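Local coordinates for protein UDP-N-Acetylenolpyruvylglucosamine Reductase (Thermus caldophilus, PDB 2GQT) that reduces UDP-N-acetylenolpyruvylglucosamine to UDP-N-acetylmuramate for bacterial cell wall synthesis, working with a bound FAD and probably with NADPH as the reductant, at residues R36-E39 against A40-V44; G122-A125 against D126-A130; E171-K174 against E175-L178; V247-L250 against V251-V254. All coordinates share one frame; numbering follows the deposited sequence.

Contact 1: R36-E39 against A40-V44; sequences RATE and APYRV. With FAD (flavin-adenine dinucleotide), chain C.
Thr38 and Tyr42 face each other where the chain leaves helix 31-37 and bends round into strand 42-44, the last helical turn being marked by a bond of 3.2 Å from Glu39 N back to Arg36 O. The methyl of Thr38 sits over one face of the Tyr42 ring: CG2 is 3.9 Å from the centroid and 14° off the normal, a CH-pi contact. CB of Thr38 touches the rim, 3.7 Å from Tyr42 CE2. The tyrosine reaches this place because its CG stands between the backbone N and the carbonyl carbon (chi1 59°), which swings the ring back beside the helix end, with Ala40 O in plane at its edge. The hydroxyl of Thr38 turns the other way, to Leu34 O and Lys35 O inside the helix, and Tyr42 OH bonds to Gly159 O. This is the second half of a beta-alpha-beta crossover: helix 31-37 links strand 22-28 to strand 42-44, with strand 61-65 lying between the two in the sheet. A leucine in place of Tyr42 would probably leave the Thr38 methyl without its ring face and Gly159 O without its hydroxyl partner. At the far end of the short strand, Val44 O accepts a hydrogen bond of 2.6 Å from FAD O2B, a ribose hydroxyl, and Val44 CG1 lies against the adenine, 3.6 Å from FAD C6A.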
loop_
_atom_site.group_PDB
_atom_site.type_symbol
_atom_site.label_atom_id
_atom_site.label_comp_id
_atom_site.label_asym_id
_atom_site.label_seq_id
_atom_site.Cartn_x
_atom_site.Cartn_y
_atom_site.Cartn_z
ATOM N N ARG A 36 7.730 -0.494 -22.898
ATOM C CA ARG A 36 6.615 -0.238 -23.808
ATOM C C ARG A 36 5.400 0.382 -23.106
ATOM O O ARG A 36 4.820 1.351 -23.596
ATOM C CB ARG A 36 6.216 -1.519 -24.555
ATOM C CG ARG A 36 5.027 -1.353 -25.487
ATOM C CD ARG A 36 4.433 -2.685 -25.890
ATOM N NE ARG A 36 3.001 -2.554 -26.152
ATOM C CZ ARG A 36 2.137 -3.565 -26.187
ATOM N NH1 ARG A 36 2.541 -4.813 -25.971
ATOM N NH2 ARG A 36 0.858 -3.324 -26.433
ATOM N N ALA A 37 5.025 -0.172 -21.955
ATOM C CA ALA A 37 3.865 0.315 -21.208
ATOM C C ALA A 37 4.012 1.784 -20.796
ATOM O O ALA A 37 3.023 2.509 -20.728
ATOM C CB ALA A 37 3.628 -0.553 -19.984
ATOM N N THR A 38 5.247 2.210 -20.538
ATOM C CA THR A 38 5.523 3.557 -20.020
ATOM C C THR A 38 5.720 4.615 -21.109
ATOM O O THR A 38 6.137 5.734 -20.813
ATOM C CB THR A 38 6.758 3.575 -19.088
ATOM O OG1 THR A 38 7.884 2.998 -19.760
ATOM C CG2 THR A 38 6.477 2.813 -17.805
ATOM N N GLU A 39 5.411 4.267 -22.356
ATOM C CA GLU A 39 5.589 5.185 -23.486
ATOM C C GLU A 39 4.492 6.240 -23.561
ATOM O O GLU A 39 4.622 7.224 -24.292
ATOM C CB GLU A 39 5.670 4.406 -24.796
ATOM C CG GLU A 39 6.991 3.689 -25.004
ATOM C CD GLU A 39 7.026 2.898 -26.300
ATOM O OE1 GLU A 39 5.958 2.724 -26.925
ATOM O OE2 GLU A 39 8.121 2.442 -26.686
ATOM N N ALA A 40 3.409 6.023 -22.820
ATOM C CA ALA A 40 2.341 7.000 -22.679
ATOM C C ALA A 40 2.059 7.219 -21.190
ATOM O O ALA A 40 2.505 6.415 -20.363
ATOM C CB ALA A 40 1.098 6.522 -23.401
ATOM N N PRO A 41 1.345 8.310 -20.835
ATOM C CA PRO A 41 1.014 8.589 -19.433
ATOM C C PRO A 41 0.474 7.366 -18.690
ATOM O O PRO A 41 -0.395 6.662 -19.198
ATOM C CB PRO A 41 -0.064 9.669 -19.535
ATOM C CG PRO A 41 0.265 10.390 -20.805
ATOM C CD PRO A 41 0.821 9.358 -21.737
ATOM N N TYR A 42 1.003 7.137 -17.493
ATOM C CA TYR A 42 0.720 5.920 -16.739
ATOM C C TYR A 42 0.642 6.207 -15.248
ATOM O O TYR A 42 1.147 7.231 -14.766
ATOM C CB TYR A 42 1.805 4.861 -17.000
ATOM C CG TYR A 42 3.196 5.322 -16.614
ATOM C CD1 TYR A 42 3.674 5.167 -15.306
ATOM C CD2 TYR A 42 4.021 5.947 -17.548
ATOM C CE1 TYR A 42 4.937 5.613 -14.949
ATOM C CE2 TYR A 42 5.285 6.391 -17.203
ATOM C CZ TYR A 42 5.741 6.226 -15.900
ATOM O OH TYR A 42 7.001 6.668 -15.566
ATOM N N ARG A 43 -0.000 5.282 -14.536
ATOM C CA ARG A 43 0.054 5.171 -13.085
ATOM C C ARG A 43 0.474 3.736 -12.779
ATOM O O ARG A 43 0.301 2.851 -13.617
ATOM C CB ARG A 43 -1.326 5.415 -12.478
ATOM C CG ARG A 43 -1.936 6.773 -12.781
ATOM C CD ARG A 43 -3.319 6.861 -12.181
ATOM N NE ARG A 43 -4.032 8.048 -12.635
ATOM C CZ ARG A 43 -4.302 9.106 -11.879
ATOM N NH1 ARG A 43 -3.933 9.149 -10.604
ATOM N NH2 ARG A 43 -4.959 10.124 -12.409
ATOM N N VAL A 44 1.030 3.500 -11.594
ATOM C CA VAL A 44 1.361 2.139 -11.170
ATOM C C VAL A 44 0.399 1.711 -10.068
ATOM O O VAL A 44 0.149 2.445 -9.102
ATOM C CB VAL A 44 2.819 2.006 -10.673
ATOM C CG1 VAL A 44 3.156 0.548 -10.363
ATOM C CG2 VAL A 44 3.780 2.557 -11.694
HETATM P PA FAD C . -1.325 0.863 -3.809
HETATM O O1A FAD C . -2.424 1.184 -2.885
HETATM O O2A FAD C . -1.571 0.007 -4.990
HETATM O O5B FAD C . -0.625 2.188 -4.330
HETATM C C5B FAD C . -0.256 3.205 -3.390
HETATM C C4B FAD C . 0.693 4.187 -4.040
HETATM O O4B FAD C . 1.916 3.496 -4.369
HETATM C C3B FAD C . 0.175 4.794 -5.353
HETATM O O3B FAD C . 0.713 6.112 -5.463
HETATM C C2B FAD C . 0.798 3.879 -6.400
HETATM O O2B FAD C . 0.939 4.525 -7.665
HETATM C C1B FAD C . 2.162 3.637 -5.791
HETATM N N9A FAD C . 2.855 2.414 -6.249
HETATM C C8A FAD C . 2.420 1.150 -6.133
HETATM N N7A FAD C . 3.339 0.326 -6.641
HETATM C C5A FAD C . 4.375 1.065 -7.056
HETATM C C6A FAD C . 5.599 0.793 -7.679
HETATM N N6A FAD C . 6.006 -0.450 -7.970
HETATM N N1A FAD C . 6.412 1.827 -7.972
HETATM C C2A FAD C . 6.054 3.091 -7.702
HETATM N N3A FAD C . 4.897 3.406 -7.126
HETATM C C4A FAD C . 4.058 2.400 -6.811
HETATM N N1 FAD C . 0.124 1.416 5.780
HETATM C C2 FAD C . 1.147 1.606 6.684
HETATM O O2 FAD C . 2.047 2.393 6.427
HETATM N N3 FAD C . 1.137 0.925 7.898
HETATM C C4 FAD C . 0.129 0.025 8.223
HETATM O O4 FAD C . 0.161 -0.569 9.305
HETATM C C4X FAD C . -0.895 -0.168 7.298
HETATM N N5 FAD C . -1.932 -1.052 7.586
HETATM C C5X FAD C . -2.921 -1.289 6.623
HETATM C C6 FAD C . -3.917 -2.227 6.893
HETATM C C7 FAD C . -4.909 -2.499 5.956
HETATM C C7M FAD C . -5.986 -3.544 6.271
HETATM C C8 FAD C . -4.901 -1.812 4.737
HETATM C C8M FAD C . -5.990 -2.094 3.691
HETATM C C9 FAD C . -3.911 -0.869 4.472
HETATM C C9A FAD C . -2.912 -0.596 5.406
HETATM N N10 FAD C . -1.907 0.352 5.150
HETATM C C10 FAD C . -0.891 0.530 6.086
HETATM C "C1'" FAD C . -1.905 1.190 3.922
HETATM C "C2'" FAD C . -1.234 0.486 2.732
HETATM O "O2'" FAD C . -1.177 -0.939 2.944
HETATM C "C3'" FAD C . 0.187 0.992 2.479
HETATM O "O3'" FAD C . 0.153 2.389 2.156
HETATM C "C4'" FAD C . 0.886 0.197 1.368
HETATM O "O4'" FAD C . 2.267 0.560 1.326
HETATM C "C5'" FAD C . 0.271 0.410 -0.013
HETATM O "O5'" FAD C . 0.884 -0.537 -0.889
HETATM P P FAD C . 0.064 -1.098 -2.138
HETATM O O1P FAD C . 0.977 -2.003 -2.862
HETATM O O2P FAD C . -1.276 -1.579 -1.742
HETATM O O3P FAD C . -0.061 0.261 -2.985
#

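Contact 2: G122-A125 against D126-A130; sequences GEMA and DALEA
Glu123 and Asp126 bracket a short 3-10 turn that carries the chain from the short, weakly bonded strand 122-123 into strand 128-135. Three successive bonds of the i to i+3 kind build it: Asp126 N to Glu123 O, Ala127 N to Met124 O, and a weak one from Leu128 N to Ala125 O at 3.3 Å. The carboxylate of Asp126 then reaches back across the opening of the turn and takes Glu123 N at OD2, 2.9 Å away. Its CG stays beside the backbone N (chi1 -60°), which brings OD2 over that amide; the N-H meets the oxygen from above the carboxylate plane, 44° out of it.

The tight side is the buried one. Met124 O is gripped by Ala127 N at 2.9 Å and is also pressed by Leu128 CG at 3.4 Å, while the two side chains run on more loosely, Met124 CE being 4.2 Å from Leu128 CD2. Both lean on Val113 of helix 109-114, and Leu128 also meets Phe149.

On the other side the contact opens to water. The acidic side chains cross at about a right angle, their carboxylate planes 17° apart, and Glu123 OE1 comes within 4.3 Å of Asp126 OD1. Glu123 is held by partners beyond the turn: OE2 forms a salt bridge with Arg152, probably an active-site residue, and OE1 bonds to Asn116 ND2. Repulsion between the two acids is probably eased by one water that donates to both, lying 2.7 Å from Glu123 OE1 and 2.7 Å from Asp126 OD1.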
loop_
_atom_site.group_PDB
_atom_site.type_symbol
_atom_site.label_atom_id
_atom_site.label_comp_id
_atom_site.label_asym_id
_atom_site.label_seq_id
_atom_site.Cartn_x
_atom_site.Cartn_y
_atom_site.Cartn_z
ATOM N N GLY A 122 8.642 -0.470 13.059
ATOM C CA GLY A 122 9.580 -0.301 11.956
ATOM C C GLY A 122 8.872 0.153 10.698
ATOM O O GLY A 122 7.640 0.101 10.613
ATOM N N GLU A 123 9.658 0.604 9.727
ATOM C CA GLU A 123 9.127 1.043 8.438
ATOM C C GLU A 123 9.922 0.439 7.292
ATOM O O GLU A 123 11.059 -0.007 7.474
ATOM C CB GLU A 123 9.115 2.568 8.328
ATOM C CG GLU A 123 10.480 3.207 8.426
ATOM C CD GLU A 123 10.417 4.716 8.479
ATOM O OE1 GLU A 123 11.378 5.347 7.991
ATOM O OE2 GLU A 123 9.417 5.269 8.997
ATOM N N MET A 124 9.318 0.444 6.109
ATOM C CA MET A 124 9.907 -0.182 4.933
ATOM C C MET A 124 11.338 0.284 4.688
ATOM O O MET A 124 12.201 -0.529 4.383
ATOM C CB MET A 124 9.029 0.053 3.701
ATOM C CG MET A 124 9.457 -0.738 2.475
ATOM S SD MET A 124 9.180 -2.505 2.682
ATOM C CE MET A 124 9.635 -3.096 1.057
ATOM N N ALA A 125 11.593 1.584 4.848
ATOM C CA ALA A 125 12.922 2.149 4.631
ATOM C C ALA A 125 14.006 1.460 5.462
ATOM O O ALA A 125 15.124 1.289 4.985
ATOM C CB ALA A 125 12.914 3.643 4.904
ATOM N N ASP A 126 13.660 1.069 6.689
ATOM C CA ASP A 126 14.582 0.382 7.606
ATOM C C ASP A 126 15.076 -0.937 7.030
ATOM O O ASP A 126 16.159 -1.397 7.384
ATOM C CB ASP A 126 13.913 0.069 8.958
ATOM C CG ASP A 126 13.428 1.303 9.703
ATOM O OD1 ASP A 126 14.053 2.384 9.597
ATOM O OD2 ASP A 126 12.418 1.170 10.434
ATOM N N ALA A 127 14.264 -1.549 6.170
ATOM C CA ALA A 127 14.520 -2.901 5.672
ATOM C C ALA A 127 15.114 -2.935 4.271
ATOM O O ALA A 127 15.190 -3.995 3.656
ATOM C CB ALA A 127 13.238 -3.743 5.716
ATOM N N LEU A 128 15.544 -1.777 3.770
ATOM C CA LEU A 128 16.068 -1.684 2.414
ATOM C C LEU A 128 17.574 -1.517 2.377
ATOM O O LEU A 128 18.129 -0.741 3.160
ATOM C CB LEU A 128 15.415 -0.509 1.670
ATOM C CG LEU A 128 13.907 -0.618 1.394
ATOM C CD1 LEU A 128 13.387 0.689 0.826
ATOM C CD2 LEU A 128 13.585 -1.791 0.464
ATOM N N GLU A 129 18.221 -2.235 1.461
ATOM C CA GLU A 129 19.633 -2.010 1.118
ATOM C C GLU A 129 19.802 -1.299 -0.220
ATOM O O GLU A 129 20.720 -0.489 -0.383
ATOM C CB GLU A 129 20.403 -3.332 1.063
ATOM C CG GLU A 129 20.742 -3.917 2.422
ATOM C CD GLU A 129 21.485 -5.245 2.351
ATOM O OE1 GLU A 129 22.000 -5.662 3.405
ATOM O OE2 GLU A 129 21.539 -5.874 1.270
ATOM N N ALA A 130 18.933 -1.610 -1.178
ATOM C CA ALA A 130 18.984 -1.017 -2.504
ATOM C C ALA A 130 17.611 -1.076 -3.134
ATOM O O ALA A 130 16.806 -1.952 -2.805
ATOM C CB ALA A 130 20.000 -1.727 -3.386
HETATM O O HOH W 1 13.989 4.779 8.269
#

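Contact 3: E171-K174 against E175-L178; sequences ERPK and EEIL
Arg172 and Glu176 meet obliquely over the start of helix 174-187, the planes of guanidinium and carboxylate turned 79° apart. They form a long salt bridge, NE of Arg172 lying 3.5 Å from OE2 of Glu176, while OE1 of the acid sits at the guanidinium edge, in its plane. A water spans the same pair, donating a hydrogen bond to Glu176 OE1 and accepting a weak one from Arg172 NE. Glu176 is fully stretched, with CG opposite the backbone N (chi1 -177°), and runs alongside the ring of Pro173 in the same direction, so that OE1 comes 3.5 Å from Pro173 CD.

Pro173 is the N-cap residue. Its carbonyl receives Ile177 N at 3.1 Å, nearly along the C=O axis, and more weakly Glu176 N. Ile177 turns its CG1 branch toward Arg172, just past strand 161-171: CG1 is 4.0 Å from Arg172 CB, and CD1 is 3.6 Å from Arg172 O. Ile177 also touches Ala92 of helix 84-93 and Ser97 of strand 96-97. An alanine in place of Glu176 would probably leave Arg172 NE without its carboxylate mate and the guanidinium freer to turn. The long, water-assisted ion pair at the surface is probably a modest attraction, and the negative charge of the acid, placed at the N-terminal end of the helix, probably suits the helix dipole.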
loop_
_atom_site.group_PDB
_atom_site.type_symbol
_atom_site.label_atom_id
_atom_site.label_comp_id
_atom_site.label_asym_id
_atom_site.label_seq_id
_atom_site.Cartn_x
_atom_site.Cartn_y
_atom_site.Cartn_z
ATOM N N GLU A 171 20.386 -12.542 10.603
ATOM C CA GLU A 171 20.071 -13.868 11.127
ATOM C C GLU A 171 19.654 -13.822 12.597
ATOM O O GLU A 171 20.349 -13.233 13.430
ATOM C CB GLU A 171 21.259 -14.813 10.938
ATOM C CG GLU A 171 21.578 -15.096 9.477
ATOM C CD GLU A 171 22.778 -16.006 9.283
ATOM O OE1 GLU A 171 23.048 -16.383 8.123
ATOM O OE2 GLU A 171 23.452 -16.343 10.280
ATOM N N ARG A 172 18.506 -14.427 12.891
ATOM C CA ARG A 172 17.990 -14.572 14.252
ATOM C C ARG A 172 17.241 -15.895 14.348
ATOM O O ARG A 172 16.752 -16.395 13.334
ATOM C CB ARG A 172 17.028 -13.432 14.601
ATOM C CG ARG A 172 17.681 -12.122 15.002
ATOM C CD ARG A 172 16.707 -11.250 15.784
ATOM N NE ARG A 172 17.397 -10.416 16.765
ATOM C CZ ARG A 172 17.787 -9.159 16.561
ATOM N NH1 ARG A 172 17.552 -8.553 15.401
ATOM N NH2 ARG A 172 18.411 -8.502 17.529
ATOM N N PRO A 173 17.147 -16.478 15.562
ATOM C CA PRO A 173 16.324 -17.675 15.725
ATOM C C PRO A 173 14.895 -17.470 15.228
ATOM O O PRO A 173 14.276 -16.438 15.516
ATOM C CB PRO A 173 16.330 -17.890 17.240
ATOM C CG PRO A 173 17.618 -17.308 17.691
ATOM C CD PRO A 173 17.791 -16.085 16.829
ATOM N N LYS A 174 14.384 -18.443 14.480
ATOM C CA LYS A 174 13.024 -18.378 13.953
ATOM C C LYS A 174 12.008 -18.108 15.063
ATOM O O LYS A 174 11.112 -17.279 14.898
ATOM C CB LYS A 174 12.670 -19.652 13.165
ATOM C CG LYS A 174 11.252 -19.676 12.606
ATOM C CD LYS A 174 10.995 -20.867 11.684
ATOM C CE LYS A 174 9.516 -20.980 11.310
ATOM N NZ LYS A 174 9.022 -19.802 10.552
ATOM N N GLU A 175 12.155 -18.787 16.197
ATOM C CA GLU A 175 11.211 -18.618 17.301
ATOM C C GLU A 175 11.191 -17.176 17.833
ATOM O O GLU A 175 10.135 -16.678 18.232
ATOM C CB GLU A 175 11.476 -19.632 18.421
ATOM C CG GLU A 175 12.816 -19.462 19.136
ATOM C CD GLU A 175 12.767 -18.436 20.260
ATOM O OE1 GLU A 175 11.747 -18.389 20.979
ATOM O OE2 GLU A 175 13.748 -17.676 20.421
ATOM N N GLU A 176 12.350 -16.514 17.829
ATOM C CA GLU A 176 12.457 -15.120 18.272
ATOM C C GLU A 176 11.738 -14.191 17.290
ATOM O O GLU A 176 10.998 -13.297 17.702
ATOM C CB GLU A 176 13.916 -14.678 18.420
ATOM C CG GLU A 176 14.054 -13.241 18.962
ATOM C CD GLU A 176 15.493 -12.762 19.129
ATOM O OE1 GLU A 176 16.434 -13.513 18.818
ATOM O OE2 GLU A 176 15.679 -11.610 19.580
ATOM N N ILE A 177 11.979 -14.397 15.998
ATOM C CA ILE A 177 11.312 -13.631 14.949
ATOM C C ILE A 177 9.795 -13.754 15.109
ATOM O O ILE A 177 9.064 -12.753 15.062
ATOM C CB ILE A 177 11.777 -14.092 13.559
ATOM C CG1 ILE A 177 13.272 -13.808 13.393
ATOM C CG2 ILE A 177 10.984 -13.386 12.471
ATOM C CD1 ILE A 177 13.901 -14.459 12.187
ATOM N N LEU A 178 9.326 -14.979 15.345
ATOM C CA LEU A 178 7.896 -15.232 15.512
ATOM C C LEU A 178 7.322 -14.593 16.775
ATOM O O LEU A 178 6.177 -14.124 16.774
ATOM C CB LEU A 178 7.595 -16.735 15.440
ATOM C CG LEU A 178 7.518 -17.381 14.043
ATOM C CD1 LEU A 178 6.416 -16.783 13.170
ATOM C CD2 LEU A 178 8.815 -17.357 13.282
HETATM O O HOH W 2 19.371 -12.630 17.909
#

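Contact 4: V247-L250 against V251-V254; sequences VLEL and VRRV
Residues Val247 to Val254 form two turns in the middle of helix 244-257, an element of the C-terminal part of the reductase, and four i to i+4 bonds tie the first turn to the second. Val251 N reaches Val247 O at 2.9 Å with the donor in the carbonyl plane. The next three, Arg252 N to Leu248 O, Arg253 N to Glu249 O and Val254 N to Leu250 O, come in slightly tilted.

On the outer side, Arg252 folds back over the preceding turn. Its chain bends at CG-CD (chi3 -55°), which lays one face of the guanidinium on the backbone: Leu248 O and Glu249 CA each stand 3.5 Å from that plane, offset toward its rim. The tips spread over two neighbours, NH1 lying 3.8 Å from Leu248 CB and NH2 3.7 Å from Glu249 CB. The charge of Glu249 takes little part. Its carboxylate is turned 26° from the guanidinium plane, and OE2 remains 4.6 Å from Arg252 NH2, too far for a salt bridge, although the opposite charges probably still attract. Arg253 starts toward the earlier turn, with CG 3.2 Å from Glu249 O, then bends twice and carries the guanidinium off from the turn.

The inner side is valine and leucine. Val251 CG2 rests against Val247 O at 3.4 Å, and the row of apolar side chains faces short strands and a loop: Val247 meets Ala226 of strand 226-228 and Leu52 of strand 51-53, Leu250 lies on Ile228 of strand 226-228 and Ile236 of strand 236-238, Val251 touches Ile236 as well, and Val254 packs on Ile228 and on Phe201 in a loop.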
loop_
_atom_site.group_PDB
_atom_site.type_symbol
_atom_site.label_atom_id
_atom_site.label_comp_id
_atom_site.label_asym_id
_atom_site.label_seq_id
_atom_site.Cartn_x
_atom_site.Cartn_y
_atom_site.Cartn_z
ATOM N N VAL A 247 -18.066 7.099 0.083
ATOM C CA VAL A 247 -16.862 7.169 0.901
ATOM C C VAL A 247 -16.418 8.629 1.069
ATOM O O VAL A 247 -16.138 9.057 2.192
ATOM C CB VAL A 247 -15.723 6.315 0.303
ATOM C CG1 VAL A 247 -14.457 6.490 1.125
ATOM C CG2 VAL A 247 -16.139 4.852 0.236
ATOM N N LEU A 248 -16.361 9.390 -0.027
ATOM C CA LEU A 248 -15.960 10.810 0.045
ATOM C C LEU A 248 -16.907 11.636 0.904
ATOM O O LEU A 248 -16.472 12.506 1.653
ATOM C CB LEU A 248 -15.856 11.445 -1.345
ATOM C CG LEU A 248 -14.661 11.087 -2.238
ATOM C CD1 LEU A 248 -14.897 11.660 -3.623
ATOM C CD2 LEU A 248 -13.326 11.575 -1.669
ATOM N N GLU A 249 -18.200 11.355 0.800
ATOM C CA GLU A 249 -19.172 12.049 1.637
ATOM C C GLU A 249 -18.920 11.781 3.119
ATOM O O GLU A 249 -18.954 12.697 3.939
ATOM C CB GLU A 249 -20.589 11.649 1.258
ATOM C CG GLU A 249 -21.641 12.517 1.922
ATOM C CD GLU A 249 -23.035 12.256 1.407
ATOM O OE1 GLU A 249 -23.994 12.435 2.185
ATOM O OE2 GLU A 249 -23.175 11.866 0.230
ATOM N N LEU A 250 -18.648 10.528 3.463
ATOM C CA LEU A 250 -18.319 10.181 4.831
ATOM C C LEU A 250 -17.037 10.862 5.311
ATOM O O LEU A 250 -16.971 11.336 6.448
ATOM C CB LEU A 250 -18.208 8.672 4.957
ATOM C CG LEU A 250 -18.090 8.086 6.351
ATOM C CD1 LEU A 250 -19.228 8.554 7.267
ATOM C CD2 LEU A 250 -18.054 6.576 6.245
ATOM N N VAL A 251 -16.030 10.918 4.437
ATOM C CA VAL A 251 -14.797 11.654 4.726
ATOM C C VAL A 251 -15.100 13.121 5.067
ATOM O O VAL A 251 -14.601 13.653 6.070
ATOM C CB VAL A 251 -13.792 11.532 3.554
ATOM C CG1 VAL A 251 -12.663 12.536 3.677
ATOM C CG2 VAL A 251 -13.225 10.115 3.501
ATOM N N ARG A 252 -15.917 13.764 4.238
ATOM C CA ARG A 252 -16.295 15.152 4.478
ATOM C C ARG A 252 -17.047 15.315 5.798
ATOM O O ARG A 252 -16.865 16.305 6.505
ATOM C CB ARG A 252 -17.113 15.694 3.313
ATOM C CG ARG A 252 -16.297 15.943 2.056
ATOM C CD ARG A 252 -17.058 16.812 1.062
ATOM N NE ARG A 252 -18.361 16.245 0.727
ATOM C CZ ARG A 252 -18.566 15.310 -0.198
ATOM N NH1 ARG A 252 -17.552 14.817 -0.901
ATOM N NH2 ARG A 252 -19.792 14.866 -0.423
ATOM N N ARG A 253 -17.880 14.337 6.141
ATOM C CA ARG A 253 -18.601 14.377 7.406
ATOM C C ARG A 253 -17.648 14.349 8.597
ATOM O O ARG A 253 -17.843 15.085 9.566
ATOM C CB ARG A 253 -19.598 13.224 7.480
ATOM C CG ARG A 253 -20.762 13.356 6.498
ATOM C CD ARG A 253 -21.894 14.146 7.113
ATOM N NE ARG A 253 -22.613 13.306 8.065
ATOM C CZ ARG A 253 -23.043 13.716 9.247
ATOM N NH1 ARG A 253 -22.805 14.967 9.641
ATOM N NH2 ARG A 253 -23.690 12.867 10.039
ATOM N N VAL A 254 -16.601 13.530 8.513
ATOM C CA VAL A 254 -15.586 13.505 9.570
ATOM C C VAL A 254 -14.857 14.846 9.635
ATOM O O VAL A 254 -14.626 15.377 10.717
ATOM C CB VAL A 254 -14.560 12.337 9.405
ATOM C CG1 VAL A 254 -13.434 12.436 10.444
ATOM C CG2 VAL A 254 -15.261 10.993 9.504
#

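Going from the N terminus, the four contacts come in series: each joins two adjoining pieces of chain, and none nests in or crosses another. Contact 1 turns helix 31-37 into strand 42-44 at the adenine end of FAD, and contact 2 turns strand 122-123 into strand 128-135 beside Arg152, probably of the active site; both belong to the FAD-binding region, their centres about 27 Å apart. Contact 3 turns strand 161-171 into helix 174-187, about 18 Å from contact 2 between centres. Contact 4 closes no loop, joining two turns of helix 244-257 in the C-terminal domain; its centre is about 43 Å from that of contact 3, across the centre of the molecule.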